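Local atomic coordinates of SnoaL-like domain-containing protein (PDB entry 3DXO), a protein that is of unknown function but belongs to the SnoaL-like family of the NTF2 clan and has been put forward as a putative isomerase. Residues T11-W16 with T80-R85; Q4-A9 with F67-T72; D99-S102 with R108-N111. All coordinates share one frame; numbering follows the deposited sequence.

Contact 1. Residues T11-W16 with T80-R85; sequences TYLAAW and TRFSWR
Tyr12 and Phe82 meet through different first torsions. Tyr12 holds CG anti to its own N (chi1 173°), which sends the ring off the helix toward strand 79-87. Phe82 sets CG between N and the carbonyl carbon (chi1 61°), which lifts its ring from the sheet toward helix 3-17. The two rings touch where Tyr12 CD1 lies 3.3 Å from Phe82 CZ. For Phe82 this is an edge contact, close to the plane of its ring. For Tyr12 the approach is oblique. The planes stand at 59° and the ring centroids are 5.2 Å apart, so the pair is neither stacked nor T-shaped. One face of the Tyr12 ring carries Trp16 CD1 from the next turn of the helix.

Leu13 works beside them. Its CD2 methyl lies 4.1 Å from Trp84 CB and more loosely, at 4.4 Å, from Phe82 CE1. Trp84 turns its indole N-H to Asp99 OD2, and Phe67 meets its ring edge-to-face. Tyr12 OH makes a weak hydrogen bond to a bound PEG molecule, probably from the crystallisation liquor.

The axes of 11-16 and 80-85 approach to 11.0 Å and run roughly in the same direction. This is the apolar packing of the N-terminal helix on the curved sheet, as in the alpha+beta cone of the NTF2-like fold, whose interior often forms a pocket.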
loop_
_atom_site.group_PDB
_atom_site.type_symbol
_atom_site.label_atom_id
_atom_site.label_comp_id
_atom_site.label_asym_id
_atom_site.label_seq_id
_atom_site.Cartn_x
_atom_site.Cartn_y
_atom_site.Cartn_z
ATOM N N THR B 11 15.639 0.208 7.807
ATOM C CA THR B 11 15.403 -0.080 9.234
ATOM C C THR B 11 14.388 -1.211 9.363
ATOM O O THR B 11 14.535 -2.105 10.202
ATOM C CB THR B 11 14.855 1.168 9.973
ATOM O OG1 THR B 11 15.843 2.201 9.964
ATOM C CG2 THR B 11 14.487 0.836 11.398
ATOM N N TYR B 12 13.356 -1.164 8.526
ATOM C CA TYR B 12 12.335 -2.202 8.537
ATOM C C TYR B 12 12.962 -3.571 8.180
ATOM O O TYR B 12 12.829 -4.529 8.948
ATOM C CB TYR B 12 11.186 -1.828 7.589
ATOM C CG TYR B 12 10.153 -2.904 7.400
ATOM C CD1 TYR B 12 10.332 -3.877 6.440
ATOM C CD2 TYR B 12 9.009 -2.966 8.191
ATOM C CE1 TYR B 12 9.416 -4.871 6.262
ATOM C CE2 TYR B 12 8.077 -3.966 8.022
ATOM C CZ TYR B 12 8.288 -4.911 7.043
ATOM O OH TYR B 12 7.382 -5.933 6.817
ATOM N N LEU B 13 13.662 -3.645 7.040
ATOM C CA LEU B 13 14.263 -4.903 6.596
ATOM C C LEU B 13 15.358 -5.412 7.545
ATOM O O LEU B 13 15.541 -6.623 7.689
ATOM C CB LEU B 13 14.808 -4.771 5.164
ATOM C CG LEU B 13 13.763 -4.682 4.019
ATOM C CD1 LEU B 13 14.438 -4.464 2.636
ATOM C CD2 LEU B 13 12.842 -5.908 3.982
ATOM N N ALA B 14 16.072 -4.494 8.192
ATOM C CA ALA B 14 17.130 -4.847 9.156
ATOM C C ALA B 14 16.557 -5.713 10.286
ATOM O O ALA B 14 17.203 -6.681 10.736
ATOM C CB ALA B 14 17.758 -3.620 9.726
ATOM N N ALA B 15 15.348 -5.367 10.728
ATOM C CA ALA B 15 14.678 -6.115 11.759
ATOM C C ALA B 15 14.349 -7.496 11.228
ATOM O O ALA B 15 14.543 -8.447 11.938
ATOM C CB ALA B 15 13.420 -5.395 12.238
ATOM N N TRP B 16 13.855 -7.618 9.997
ATOM C CA TRP B 16 13.515 -8.947 9.462
ATOM C C TRP B 16 14.738 -9.812 9.189
ATOM O O TRP B 16 14.650 -11.019 9.183
ATOM C CB TRP B 16 12.683 -8.853 8.177
ATOM C CG TRP B 16 11.250 -8.570 8.427
ATOM C CD1 TRP B 16 10.674 -7.349 8.546
ATOM C CD2 TRP B 16 10.199 -9.532 8.613
ATOM N NE1 TRP B 16 9.324 -7.482 8.772
ATOM C CE2 TRP B 16 9.005 -8.809 8.821
ATOM C CE3 TRP B 16 10.143 -10.928 8.565
ATOM C CZ2 TRP B 16 7.780 -9.429 9.011
ATOM C CZ3 TRP B 16 8.928 -11.550 8.754
ATOM C CH2 TRP B 16 7.762 -10.807 8.986
ATOM N N THR B 80 5.624 5.407 3.615
ATOM C CA THR B 80 6.729 4.887 2.836
ATOM C C THR B 80 6.271 3.600 2.130
ATOM O O THR B 80 5.519 2.815 2.680
ATOM C CB THR B 80 7.941 4.600 3.730
ATOM O OG1 THR B 80 8.384 5.833 4.320
ATOM C CG2 THR B 80 9.073 3.960 2.924
ATOM N N ARG B 81 6.691 3.431 0.886
ATOM C CA ARG B 81 6.422 2.225 0.112
ATOM C C ARG B 81 7.713 1.679 -0.466
ATOM O O ARG B 81 8.534 2.429 -1.006
ATOM C CB ARG B 81 5.502 2.490 -1.071
ATOM C CG ARG B 81 5.469 1.283 -2.020
ATOM C CD ARG B 81 4.621 1.463 -3.250
ATOM N NE ARG B 81 5.109 2.500 -4.139
ATOM C CZ ARG B 81 4.734 2.613 -5.399
ATOM N NH1 ARG B 81 3.910 1.735 -5.933
ATOM N NH2 ARG B 81 5.193 3.602 -6.141
ATOM N N PHE B 82 7.862 0.365 -0.385
ATOM C CA PHE B 82 9.037 -0.301 -0.906
ATOM C C PHE B 82 8.744 -1.752 -1.180
ATOM O O PHE B 82 7.751 -2.317 -0.683
ATOM C CB PHE B 82 10.204 -0.195 0.083
ATOM C CG PHE B 82 9.931 -0.823 1.412
ATOM C CD1 PHE B 82 10.218 -2.157 1.635
ATOM C CD2 PHE B 82 9.381 -0.077 2.445
ATOM C CE1 PHE B 82 9.944 -2.754 2.895
ATOM C CE2 PHE B 82 9.103 -0.657 3.679
ATOM C CZ PHE B 82 9.384 -1.988 3.907
ATOM N N SER B 83 9.619 -2.351 -1.981
ATOM C CA SER B 83 9.515 -3.767 -2.326
ATOM C C SER B 83 10.806 -4.498 -2.017
ATOM O O SER B 83 11.869 -3.888 -1.940
ATOM C CB SER B 83 9.103 -3.962 -3.775
ATOM O OG SER B 83 7.764 -3.528 -3.930
ATOM N N TRP B 84 10.681 -5.812 -1.808
ATOM C CA TRP B 84 11.810 -6.651 -1.452
ATOM C C TRP B 84 11.654 -8.020 -2.091
ATOM O O TRP B 84 10.551 -8.405 -2.421
ATOM C CB TRP B 84 11.895 -6.798 0.078
ATOM C CG TRP B 84 10.628 -7.271 0.651
ATOM C CD1 TRP B 84 9.630 -6.496 1.148
ATOM C CD2 TRP B 84 10.165 -8.637 0.739
ATOM N NE1 TRP B 84 8.590 -7.290 1.576
ATOM C CE2 TRP B 84 8.884 -8.604 1.324
ATOM C CE3 TRP B 84 10.708 -9.870 0.381
ATOM C CZ2 TRP B 84 8.114 -9.760 1.541
ATOM C CZ3 TRP B 84 9.950 -11.033 0.615
ATOM C CH2 TRP B 84 8.667 -10.960 1.192
ATOM N N ARG B 85 12.764 -8.742 -2.221
ATOM C CA ARG B 85 12.805 -10.075 -2.777
ATOM C C ARG B 85 13.235 -11.057 -1.687
ATOM O O ARG B 85 14.035 -10.710 -0.812
ATOM C CB ARG B 85 13.837 -10.127 -3.912
ATOM C CG ARG B 85 13.650 -9.130 -5.066
ATOM C CD ARG B 85 12.261 -9.222 -5.682
ATOM N NE ARG B 85 11.983 -10.563 -6.163
ATOM C CZ ARG B 85 10.780 -11.009 -6.483
ATOM N NH1 ARG B 85 9.732 -10.213 -6.368
ATOM N NH2 ARG B 85 10.623 -12.263 -6.895
#

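Contact 2. Residues Q4-A9 with F67-T72; sequences QHLTIA and FVLAGT
Leu69 meets Leu6 and Ala9 of helix 3-17 and is the one residue of 67-72 that makes close contact with segment 4-9. The strand reaches it from Phe67. That ring points elsewhere, packing edge-to-face with both Trp84 and Trp16, and the Phe67 carbonyl takes a hydrogen bond from Asn17 ND2. Val68 follows, with its side chain on Ile87 of strand 79-87.

At Leu69 the side chain turns to the helix. CG stands anti to N (chi1 -171°), and the two methyls are shared out between two helix residues. CD2 lies 3.7 Å from Leu6 CD1. CD1 lies 4.0 Å from Ala9 CB, and Leu13, one turn further on, also touches Leu69. Leu6 comes to the meeting from the flank: its CB is not aimed at the strand, but with chi1 at 179° the branch swings across and one methyl reaches Leu69. The two leucines cross at a slant, methyl to methyl. Ala9 meets Leu69 with its CB alone.

Ala70 keeps the strand paired, through backbone hydrogen bonding with Ser83. At Gly71 the chain turns a corner with a positive phi of 67°, a value that favours glycine. Thr72 then passes Leu6, the two CA atoms 7.4 Å apart. Beyond it, Pro73 touches both Leu6 and Ala9.

With methyl groups alone in close touch between the two segments, the attraction is dispersive and hydrophobic. It sets closeness more than direction. Between 4-9 and 67-72, leucine branches and one alanine methyl fit the helix to the edge strand within this chain.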
loop_
_atom_site.group_PDB
_atom_site.type_symbol
_atom_site.label_atom_id
_atom_site.label_comp_id
_atom_site.label_asym_id
_atom_site.label_seq_id
_atom_site.Cartn_x
_atom_site.Cartn_y
_atom_site.Cartn_z
ATOM N N GLN B 4 14.749 9.821 3.657
ATOM C CA GLN B 4 13.902 9.436 4.791
ATOM C C GLN B 4 13.157 8.104 4.468
ATOM O O GLN B 4 13.069 7.227 5.340
ATOM C CB GLN B 4 12.981 10.615 5.199
ATOM C CG GLN B 4 11.843 10.327 6.239
ATOM C CD GLN B 4 10.397 10.343 5.642
ATOM O OE1 GLN B 4 9.655 9.363 5.756
ATOM N NE2 GLN B 4 10.003 11.469 5.035
ATOM N N HIS B 5 12.698 7.928 3.216
ATOM C CA HIS B 5 12.009 6.684 2.820
ATOM C C HIS B 5 12.941 5.489 2.660
ATOM O O HIS B 5 12.516 4.333 2.839
ATOM C CB HIS B 5 11.191 6.849 1.534
ATOM C CG HIS B 5 10.131 7.906 1.620
ATOM N ND1 HIS B 5 9.095 7.852 2.528
ATOM C CD2 HIS B 5 9.950 9.044 0.905
ATOM C CE1 HIS B 5 8.334 8.922 2.380
ATOM N NE2 HIS B 5 8.823 9.657 1.394
ATOM N N LEU B 6 14.205 5.750 2.316
ATOM C CA LEU B 6 15.176 4.665 2.158
ATOM C C LEU B 6 15.541 4.147 3.552
ATOM O O LEU B 6 15.548 2.912 3.802
ATOM C CB LEU B 6 16.411 5.128 1.380
ATOM C CG LEU B 6 17.503 4.076 1.164
ATOM C CD1 LEU B 6 16.945 2.818 0.479
ATOM C CD2 LEU B 6 18.685 4.666 0.390
ATOM N N THR B 7 15.809 5.090 4.458
ATOM C CA THR B 7 16.155 4.755 5.845
ATOM C C THR B 7 15.046 3.890 6.480
ATOM O O THR B 7 15.316 2.873 7.132
ATOM C CB THR B 7 16.383 6.038 6.679
ATOM O OG1 THR B 7 17.433 6.811 6.070
ATOM C CG2 THR B 7 16.714 5.712 8.119
ATOM N N ILE B 8 13.799 4.283 6.258
ATOM C CA ILE B 8 12.682 3.556 6.835
ATOM C C ILE B 8 12.656 2.131 6.268
ATOM O O ILE B 8 12.547 1.163 7.040
ATOM C CB ILE B 8 11.354 4.314 6.628
ATOM C CG1 ILE B 8 11.411 5.664 7.379
ATOM C CG2 ILE B 8 10.180 3.482 7.118
ATOM C CD1 ILE B 8 10.360 6.707 6.963
ATOM N N ALA B 9 12.829 2.001 4.944
ATOM C CA ALA B 9 12.820 0.687 4.304
ATOM C C ALA B 9 13.962 -0.162 4.878
ATOM O O ALA B 9 13.765 -1.325 5.268
ATOM C CB ALA B 9 12.942 0.824 2.814
ATOM N N PHE B 67 15.685 -11.111 3.121
ATOM C CA PHE B 67 14.766 -10.155 2.475
ATOM C C PHE B 67 15.590 -8.980 1.944
ATOM O O PHE B 67 16.070 -8.196 2.729
ATOM C CB PHE B 67 13.714 -9.695 3.501
ATOM C CG PHE B 67 13.059 -10.832 4.225
ATOM C CD1 PHE B 67 13.610 -11.339 5.384
ATOM C CD2 PHE B 67 11.943 -11.437 3.710
ATOM C CE1 PHE B 67 13.032 -12.414 6.048
ATOM C CE2 PHE B 67 11.340 -12.515 4.366
ATOM C CZ PHE B 67 11.890 -13.006 5.532
ATOM N N VAL B 68 15.743 -8.866 0.629
ATOM C CA VAL B 68 16.598 -7.859 0.039
ATOM C C VAL B 68 15.765 -6.812 -0.684
ATOM O O VAL B 68 14.838 -7.126 -1.440
ATOM C CB VAL B 68 17.581 -8.513 -0.950
ATOM C CG1 VAL B 68 18.464 -7.486 -1.575
ATOM C CG2 VAL B 68 18.375 -9.588 -0.248
ATOM N N LEU B 69 16.136 -5.558 -0.476
ATOM C CA LEU B 69 15.414 -4.448 -1.045
ATOM C C LEU B 69 15.484 -4.524 -2.572
ATOM O O LEU B 69 16.494 -4.931 -3.112
ATOM C CB LEU B 69 16.007 -3.138 -0.520
ATOM C CG LEU B 69 15.328 -1.789 -0.768
ATOM C CD1 LEU B 69 13.958 -1.679 -0.079
ATOM C CD2 LEU B 69 16.263 -0.710 -0.274
ATOM N N ALA B 70 14.374 -4.196 -3.232
ATOM C CA ALA B 70 14.247 -4.170 -4.684
ATOM C C ALA B 70 13.741 -2.779 -5.063
ATOM O O ALA B 70 12.829 -2.246 -4.437
ATOM C CB ALA B 70 13.280 -5.228 -5.159
ATOM N N GLY B 71 14.342 -2.167 -6.075
ATOM C CA GLY B 71 13.930 -0.828 -6.499
ATOM C C GLY B 71 14.202 0.286 -5.499
ATOM O O GLY B 71 14.926 0.092 -4.540
ATOM N N THR B 72 13.622 1.459 -5.735
ATOM C CA THR B 72 13.800 2.611 -4.854
ATOM C C THR B 72 12.566 2.897 -4.030
ATOM O O THR B 72 11.518 3.142 -4.584
ATOM C CB THR B 72 14.077 3.885 -5.656
ATOM O OG1 THR B 72 15.319 3.736 -6.324
ATOM C CG2 THR B 72 14.154 5.111 -4.750
#

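Contact 3. Residues D99-S102 with R108-N111; sequences DVVS and RIDN
The Asp110 carboxylate and the peptide groups of Ser102 and Asn111 are the flat groups of this contact. Asp110 OD1 comes within 2.9 Å of Ser102 O. Both are acceptors, so the two lie close without being hydrogen-bonded. Asp110 reaches this place because its CG sits between N and the carbonyl carbon (chi1 65°), which folds the carboxylate back over its own backbone toward Ser102. Around the Asn111 peptide, Ser102 N donates to Asn111 O at 2.9 Å. The donor lies in the carbonyl plane. On the Ser102 carbonyl, Asp110 N donates to Ser102 O, also at 2.9 Å, but tilted 19° from the plane.

These two backbone bonds pair Ser102 with Asn111 as an antiparallel hydrogen-bonded pair. Asp110 and Asn111 both face Ser102, which makes a classic beta bulge in the hairpin of strands 93-103 and 109-117. Each carbonyl also takes a CA-H...O contact: Val101 CA lies 3.5 Å from Asn111 O, and Ile109 CA lies 3.5 Å from Ser102 O.

Side chains fill in on both sides of the pair. Ser102 OG rests 3.6 Å from Asn111 CB, on the face that both residues share. Val101 CG1 lies 3.6 Å from Ile109 CG2, the two branched chains meeting at a slant. Val101 continues onto Phe82 of the neighbouring strand. Ile109 O takes a hydrogen bond from Thr36 OG1, which ties the second strand to its other neighbour. Val100 packs on Phe115 of the second subunit.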
loop_
_atom_site.group_PDB
_atom_site.type_symbol
_atom_site.label_atom_id
_atom_site.label_comp_id
_atom_site.label_asym_id
_atom_site.label_seq_id
_atom_site.Cartn_x
_atom_site.Cartn_y
_atom_site.Cartn_z
ATOM N N ASP B 99 5.424 -3.447 0.657
ATOM C CA ASP B 99 4.806 -2.979 1.889
ATOM C C ASP B 99 4.520 -1.485 1.884
ATOM O O ASP B 99 5.219 -0.694 1.226
ATOM C CB ASP B 99 5.733 -3.219 3.087
ATOM C CG ASP B 99 6.088 -4.667 3.288
ATOM O OD1 ASP B 99 5.261 -5.446 3.824
ATOM O OD2 ASP B 99 7.252 -4.997 2.966
ATOM N N VAL B 100 3.496 -1.112 2.654
ATOM C CA VAL B 100 3.177 0.280 2.902
ATOM C C VAL B 100 3.335 0.424 4.412
ATOM O O VAL B 100 2.669 -0.269 5.159
ATOM C CB VAL B 100 1.791 0.662 2.413
ATOM C CG1 VAL B 100 1.502 2.149 2.732
ATOM C CG2 VAL B 100 1.730 0.419 0.926
ATOM N N VAL B 101 4.238 1.312 4.830
ATOM C CA VAL B 101 4.546 1.555 6.237
ATOM C C VAL B 101 4.111 2.971 6.659
ATOM O O VAL B 101 4.257 3.907 5.893
ATOM C CB VAL B 101 6.067 1.384 6.459
ATOM C CG1 VAL B 101 6.458 1.695 7.894
ATOM C CG2 VAL B 101 6.477 -0.015 6.092
ATOM N N SER B 102 3.578 3.126 7.865
ATOM C CA SER B 102 3.142 4.427 8.358
ATOM C C SER B 102 3.905 4.764 9.622
ATOM O O SER B 102 4.066 3.924 10.512
ATOM C CB SER B 102 1.667 4.414 8.740
ATOM O OG SER B 102 0.897 3.682 7.819
ATOM N N ARG B 108 7.958 6.705 14.749
ATOM C CA ARG B 108 8.027 5.238 14.900
ATOM C C ARG B 108 6.930 4.539 14.124
ATOM O O ARG B 108 5.843 5.097 13.971
ATOM C CB ARG B 108 8.019 4.869 16.387
ATOM C CG ARG B 108 9.303 5.350 17.069
ATOM C CD ARG B 108 9.247 5.471 18.587
ATOM N NE ARG B 108 9.027 4.193 19.267
ATOM C CZ ARG B 108 9.072 4.021 20.589
ATOM N NH1 ARG B 108 9.360 5.038 21.396
ATOM N NH2 ARG B 108 8.851 2.834 21.123
ATOM N N ILE B 109 7.213 3.318 13.654
ATOM C CA ILE B 109 6.268 2.561 12.802
ATOM C C ILE B 109 4.993 2.149 13.553
ATOM O O ILE B 109 5.041 1.387 14.510
ATOM C CB ILE B 109 6.927 1.287 12.167
ATOM C CG1 ILE B 109 8.181 1.675 11.363
ATOM C CG2 ILE B 109 5.933 0.568 11.292
ATOM C CD1 ILE B 109 8.908 0.535 10.708
ATOM N N ASP B 110 3.847 2.658 13.111
ATOM C CA ASP B 110 2.551 2.342 13.757
ATOM C C ASP B 110 1.634 1.458 12.909
ATOM O O ASP B 110 0.644 0.935 13.404
ATOM C CB ASP B 110 1.795 3.619 14.176
ATOM C CG ASP B 110 1.367 4.492 13.000
ATOM O OD1 ASP B 110 1.534 4.121 11.830
ATOM O OD2 ASP B 110 0.849 5.583 13.269
ATOM N N ASN B 111 1.960 1.270 11.639
ATOM C CA ASN B 111 1.084 0.480 10.788
ATOM C C ASN B 111 1.787 -0.059 9.544
ATOM O O ASN B 111 2.475 0.689 8.865
ATOM C CB ASN B 111 -0.113 1.344 10.365
ATOM C CG ASN B 111 -1.359 0.512 10.069
ATOM O OD1 ASN B 111 -1.600 -0.506 10.732
ATOM N ND2 ASN B 111 -2.160 0.940 9.091
#

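Overall arrangement
All three contacts reach one mixed sheet. Contacts 1 and 2 lie about 5 Å apart between centres and share helix 3-17. Contact 2 takes its earlier part onto edge strand 66-76. Contact 1 takes its later part onto strand 79-87, the next in the sheet. Their segments alternate along the chain. Contact 3 comes after both: it lies within the following hairpin, about 10 Å from contact 1 and 13 Å from contact 2 between centres. Strand 93-103 joins it to contact 1 by backbone pairing of Phe82 with Asp99. His5 and Thr80 tie contacts 1 and 2 by a probable hydrogen bond. Contacts 1 and 2 place the N-terminal helix on the sheet of an NTF2-like fold; contact 3 joins two strands within it.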